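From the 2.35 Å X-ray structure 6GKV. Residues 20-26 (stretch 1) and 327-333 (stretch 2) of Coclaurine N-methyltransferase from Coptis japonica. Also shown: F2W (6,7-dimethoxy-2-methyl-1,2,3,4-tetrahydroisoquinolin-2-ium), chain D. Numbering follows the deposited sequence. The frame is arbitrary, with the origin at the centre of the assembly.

Stretch 1 (20-26) PYDDIKQ
Stretch 2, residues 327-333: CLSGMEM

Two helices of one chain, residues 21-26 and 327-333, pack at 55° between their N-to-C directions (signed crossing -55°), with axes 10.4 Å apart at closest approach. Pro-20 (phi/psi -62/151) is the N-cap residue; its O accepts Ile-24 N at 3.2 Å. Thereafter both backbones are helical, as Lys-25 N to Tyr-21 O and Glu-332 N to Leu-328 O, each 3.0 Å, attest. Register is set by Lys-25 and Glu-332, whose CA atoms lie 6.6 Å apart.

No hydrogen bond crosses the contact, which buries 302 Å² in total, so packing carries it. Leu-328 (m,t) points toward stretch 1 and loses 94 Å². Its CD1 meets Ile-24 CD1 (m,t) at 3.5 Å and Tyr-21 CD1 at 4.3 Å, while its CD2 lies over one face of the Tyr-21 ring (chi1 -85°, chi2 1°). Leucine suits this buried place because its methyl groups meet apolar surface from Ile-24, Tyr-21 and the Lys-25 chain without leaving a polar atom unpaired.

The CA-to-CB bond of Lys-25 points sideways to stretch 2, and its extended chain (m,t,t,t) lays its methylenes against Leu-328, Met-331 and Glu-332: CE lies 3.6 Å from Met-331 CE (chi1 -94°, chi2 t, chi3 p) and 4.2 Å from Leu-328 CD2. Its CG approaches Glu-332 OE2 at 3.3 Å, with Glu-332 folded (m,m, chi3 -59°).

Gly-330 faces the ligand instead: its CA is 3.5 Å from F2W CAM, and an ideal CB would clash at 2.9 Å.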

ATOM      1  N   PRO A  20       4.751  15.147 -36.908  1.00 55.95           N
ATOM      2  CA  PRO A  20       3.312  15.379 -36.687  1.00 57.67           C
ATOM      3  C   PRO A  20       2.854  14.843 -35.324  1.00 57.91           C
ATOM      4  O   PRO A  20       3.458  13.889 -34.837  1.00 58.80           O
ATOM      5  CB  PRO A  20       2.646  14.613 -37.833  1.00 61.68           C
ATOM      6  CG  PRO A  20       3.744  14.375 -38.832  1.00 62.48           C
ATOM      7  CD  PRO A  20       4.985  14.216 -38.023  1.00 58.83           C
ATOM      8  N   TYR A  21       1.827  15.450 -34.730  1.00 56.32           N
ATOM      9  CA  TYR A  21       1.385  15.092 -33.376  1.00 50.43           C
ATOM     10  C   TYR A  21       1.144  13.610 -33.168  1.00 53.59           C
ATOM     11  O   TYR A  21       1.536  13.066 -32.134  1.00 49.80           O
ATOM     12  CB  TYR A  21       0.106  15.843 -32.995  1.00 41.90           C
ATOM     13  CG  TYR A  21       0.335  17.217 -32.428  1.00 43.54           C
ATOM     14  CD1 TYR A  21       1.614  17.721 -32.293  1.00 43.04           C
ATOM     15  CD2 TYR A  21      -0.735  18.023 -32.062  1.00 42.43           C
ATOM     16  CE1 TYR A  21       1.826  19.000 -31.811  1.00 61.41           C
ATOM     17  CE2 TYR A  21      -0.537  19.292 -31.572  1.00 47.25           C
ATOM     18  CZ  TYR A  21       0.750  19.784 -31.446  1.00 65.63           C
ATOM     19  OH  TYR A  21       0.976  21.056 -30.951  1.00 72.88           O
ATOM     20  N   ASP A  22       0.504  12.972 -34.148  1.00 58.48           N
ATOM     21  CA  ASP A  22       0.126  11.561 -34.059  1.00 59.08           C
ATOM     22  C   ASP A  22       1.321  10.643 -34.066  1.00 62.55           C
ATOM     23  O   ASP A  22       1.322   9.619 -33.383  1.00 69.37           O
ATOM     24  CB  ASP A  22      -0.798  11.166 -35.213  1.00 55.87           C
ATOM     25  CG  ASP A  22      -2.164  11.782 -35.089  1.00 61.66           C
ATOM     26  OD1 ASP A  22      -2.484  12.274 -33.985  1.00 64.32           O
ATOM     27  OD2 ASP A  22      -2.911  11.781 -36.086  1.00 68.86           O
ATOM     28  N   ASP A  23       2.318  10.992 -34.869  1.00 54.64           N
ATOM     29  CA  ASP A  23       3.566  10.247 -34.902  1.00 51.52           C
ATOM     30  C   ASP A  23       4.266  10.339 -33.540  1.00 52.18           C
ATOM     31  O   ASP A  23       4.963   9.413 -33.133  1.00 56.01           O
ATOM     32  CB  ASP A  23       4.480  10.773 -36.019  1.00 54.71           C
ATOM     33  CG  ASP A  23       4.024  10.346 -37.420  1.00 60.80           C
ATOM     34  OD1 ASP A  23       3.177  11.036 -38.030  1.00 60.53           O
ATOM     35  OD2 ASP A  23       4.545   9.334 -37.931  1.00 67.89           O
ATOM     36  N   ILE A  24       4.086  11.461 -32.846  1.00 56.47           N
ATOM     37  CA  ILE A  24       4.735  11.675 -31.550  1.00 52.02           C
ATOM     38  C   ILE A  24       4.046  10.838 -30.494  1.00 43.93           C
ATOM     39  O   ILE A  24       4.706  10.162 -29.704  1.00 47.72           O
ATOM     40  CB  ILE A  24       4.717  13.159 -31.082  1.00 45.71           C
ATOM     41  CG1 ILE A  24       5.296  14.117 -32.134  1.00 40.45           C
ATOM     42  CG2 ILE A  24       5.469  13.321 -29.743  1.00 36.59           C
ATOM     43  CD1 ILE A  24       5.235  15.591 -31.682  1.00 33.64           C
ATOM     44  N   LYS A  25       2.716  10.885 -30.494  1.00 45.17           N
ATOM     45  CA  LYS A  25       1.896  10.062 -29.597  1.00 44.79           C
ATOM     46  C   LYS A  25       2.182   8.572 -29.791  1.00 50.78           C
ATOM     47  O   LYS A  25       2.407   7.845 -28.825  1.00 51.19           O
ATOM     48  CB  LYS A  25       0.413  10.342 -29.819  1.00 44.06           C
ATOM     49  CG  LYS A  25      -0.060  11.718 -29.291  1.00 43.25           C
ATOM     50  CD  LYS A  25      -1.431  12.086 -29.876  1.00 43.11           C
ATOM     51  CE  LYS A  25      -2.024  13.316 -29.208  1.00 47.89           C
ATOM     52  NZ  LYS A  25      -3.338  13.704 -29.824  1.00 52.16           N
ATOM     53  N   GLN A  26       2.201   8.123 -31.044  1.00 44.49           N
ATOM     54  CA  GLN A  26       2.574   6.748 -31.332  1.00 39.59           C
ATOM     55  C   GLN A  26       3.930   6.356 -30.740  1.00 42.65           C
ATOM     56  O   GLN A  26       4.070   5.269 -30.203  1.00 47.01           O
ATOM     57  CB  GLN A  26       2.589   6.509 -32.842  1.00 47.15           C
ATOM     58  CG  GLN A  26       2.770   5.062 -33.221  1.00 54.55           C
ATOM     59  CD  GLN A  26       2.630   4.838 -34.707  1.00 75.23           C
ATOM     60  OE1 GLN A  26       3.466   4.192 -35.335  1.00 87.94           O
ATOM     61  NE2 GLN A  26       1.571   5.385 -35.281  1.00 77.98           N
ATOM     62  N   CYS A 327       3.113  18.716 -22.674  1.00 40.10           N
ATOM     63  CA  CYS A 327       1.706  18.404 -22.692  1.00 40.34           C
ATOM     64  C   CYS A 327       1.389  17.072 -23.401  1.00 41.95           C
ATOM     65  O   CYS A 327       0.476  16.352 -23.002  1.00 50.49           O
ATOM     66  CB  CYS A 327       0.957  19.563 -23.347  1.00 35.14           C
ATOM     67  SG  CYS A 327       1.148  21.122 -22.509  1.00 63.53           S
ATOM     68  N   LEU A 328       2.149  16.739 -24.433  1.00 38.44           N
ATOM     69  CA  LEU A 328       1.951  15.484 -25.143  1.00 35.27           C
ATOM     70  C   LEU A 328       2.374  14.328 -24.254  1.00 43.87           C
ATOM     71  O   LEU A 328       1.671  13.296 -24.193  1.00 40.99           O
ATOM     72  CB  LEU A 328       2.746  15.453 -26.452  1.00 33.69           C
ATOM     73  CG  LEU A 328       2.374  16.371 -27.628  1.00 42.09           C
ATOM     74  CD1 LEU A 328       3.316  16.069 -28.745  1.00 40.05           C
ATOM     75  CD2 LEU A 328       0.943  16.151 -28.109  1.00 48.97           C
ATOM     76  N   SER A 329       3.536  14.485 -23.604  1.00 31.08           N
ATOM     77  CA  SER A 329       3.970  13.526 -22.592  1.00 41.54           C
ATOM     78  C   SER A 329       2.874  13.330 -21.537  1.00 42.64           C
ATOM     79  O   SER A 329       2.504  12.205 -21.221  1.00 44.01           O
ATOM     80  CB  SER A 329       5.254  13.980 -21.913  1.00 42.67           C
ATOM     81  OG  SER A 329       6.338  13.883 -22.807  1.00 49.82           O
ATOM     82  N   GLY A 330       2.344  14.433 -21.018  1.00 39.78           N
ATOM     83  CA  GLY A 330       1.263  14.368 -20.051  1.00 49.07           C
ATOM     84  C   GLY A 330       0.021  13.673 -20.580  1.00 48.55           C
ATOM     85  O   GLY A 330      -0.545  12.811 -19.909  1.00 45.20           O
ATOM     86  N   MET A 331      -0.408  14.041 -21.783  1.00 46.91           N
ATOM     87  CA  MET A 331      -1.587  13.418 -22.387  1.00 51.37           C
ATOM     88  C   MET A 331      -1.489  11.896 -22.502  1.00 44.01           C
ATOM     89  O   MET A 331      -2.364  11.173 -22.063  1.00 39.46           O
ATOM     90  CB  MET A 331      -1.844  13.985 -23.776  1.00 51.80           C
ATOM     91  CG  MET A 331      -2.824  15.123 -23.798  1.00 64.24           C
ATOM     92  SD  MET A 331      -3.048  15.720 -25.480  1.00 96.34           S
ATOM     93  CE  MET A 331      -3.822  14.318 -26.232  1.00 52.83           C
ATOM     94  N   GLU A 332      -0.417  11.418 -23.103  1.00 44.60           N
ATOM     95  CA  GLU A 332      -0.324  10.010 -23.412  1.00 42.18           C
ATOM     96  C   GLU A 332       0.015   9.184 -22.188  1.00 44.05           C
ATOM     97  O   GLU A 332      -0.406   8.041 -22.081  1.00 40.03           O
ATOM     98  CB  GLU A 332       0.725   9.769 -24.497  1.00 34.52           C
ATOM     99  CG  GLU A 332       0.367  10.318 -25.863  1.00 37.58           C
ATOM    100  CD  GLU A 332      -0.979   9.864 -26.346  1.00 45.38           C
ATOM    101  OE1 GLU A 332      -1.186   8.629 -26.461  1.00 58.53           O
ATOM    102  OE2 GLU A 332      -1.831  10.745 -26.621  1.00 45.60           O
ATOM    103  N   MET A 333       0.806   9.743 -21.280  1.00 42.09           N
ATOM    104  CA  MET A 333       1.266   8.972 -20.147  1.00 37.93           C
ATOM    105  C   MET A 333       0.102   8.713 -19.191  1.00 39.62           C
ATOM    106  O   MET A 333      -0.179   7.581 -18.819  1.00 40.31           O
ATOM    107  CB  MET A 333       2.406   9.695 -19.439  1.00 35.57           C
ATOM    108  CG  MET A 333       2.619   9.207 -18.055  1.00 31.08           C
ATOM    109  SD  MET A 333       3.884  10.000 -17.104  1.00 85.16           S
ATOM    110  CE  MET A 333       5.164   8.990 -17.624  1.00 23.91           C
TER
HETATM  111  CAM F2W D 502       3.281  16.456 -18.059  1.00 42.62           C
HETATM  112  OAK F2W D 502       3.796  15.347 -17.289  1.00 40.22           O
HETATM  113  CAB F2W D 502       3.964  15.716 -15.978  1.00 40.37           C
HETATM  114  CAA F2W D 502       3.623  16.981 -15.485  1.00 46.93           C
HETATM  115  CAF F2W D 502       3.849  17.250 -14.138  1.00 47.90           C
HETATM  116  CAJ F2W D 502       3.510  18.457 -13.554  1.00 54.78           C
HETATM  117  CAI F2W D 502       4.253  18.861 -12.239  1.00 59.35           C
HETATM  118  NAH F2W D 502       3.965  17.761 -11.305  1.00 65.15           N
HETATM  119  CAO F2W D 502       4.897  18.049 -10.198  1.00 72.54           C
HETATM  120  CAG F2W D 502       4.602  16.657 -12.029  1.00 50.62           C
HETATM  121  CAE F2W D 502       4.316  16.272 -13.301  1.00 40.96           C
HETATM  122  CAD F2W D 502       4.685  15.024 -13.797  1.00 34.43           C
HETATM  123  CAC F2W D 502       4.467  14.740 -15.133  1.00 27.17           C
HETATM  124  OAL F2W D 502       4.783  13.549 -15.732  1.00 42.38           O
HETATM  125  CAN F2W D 502       5.309  12.480 -14.923  1.00 31.92           C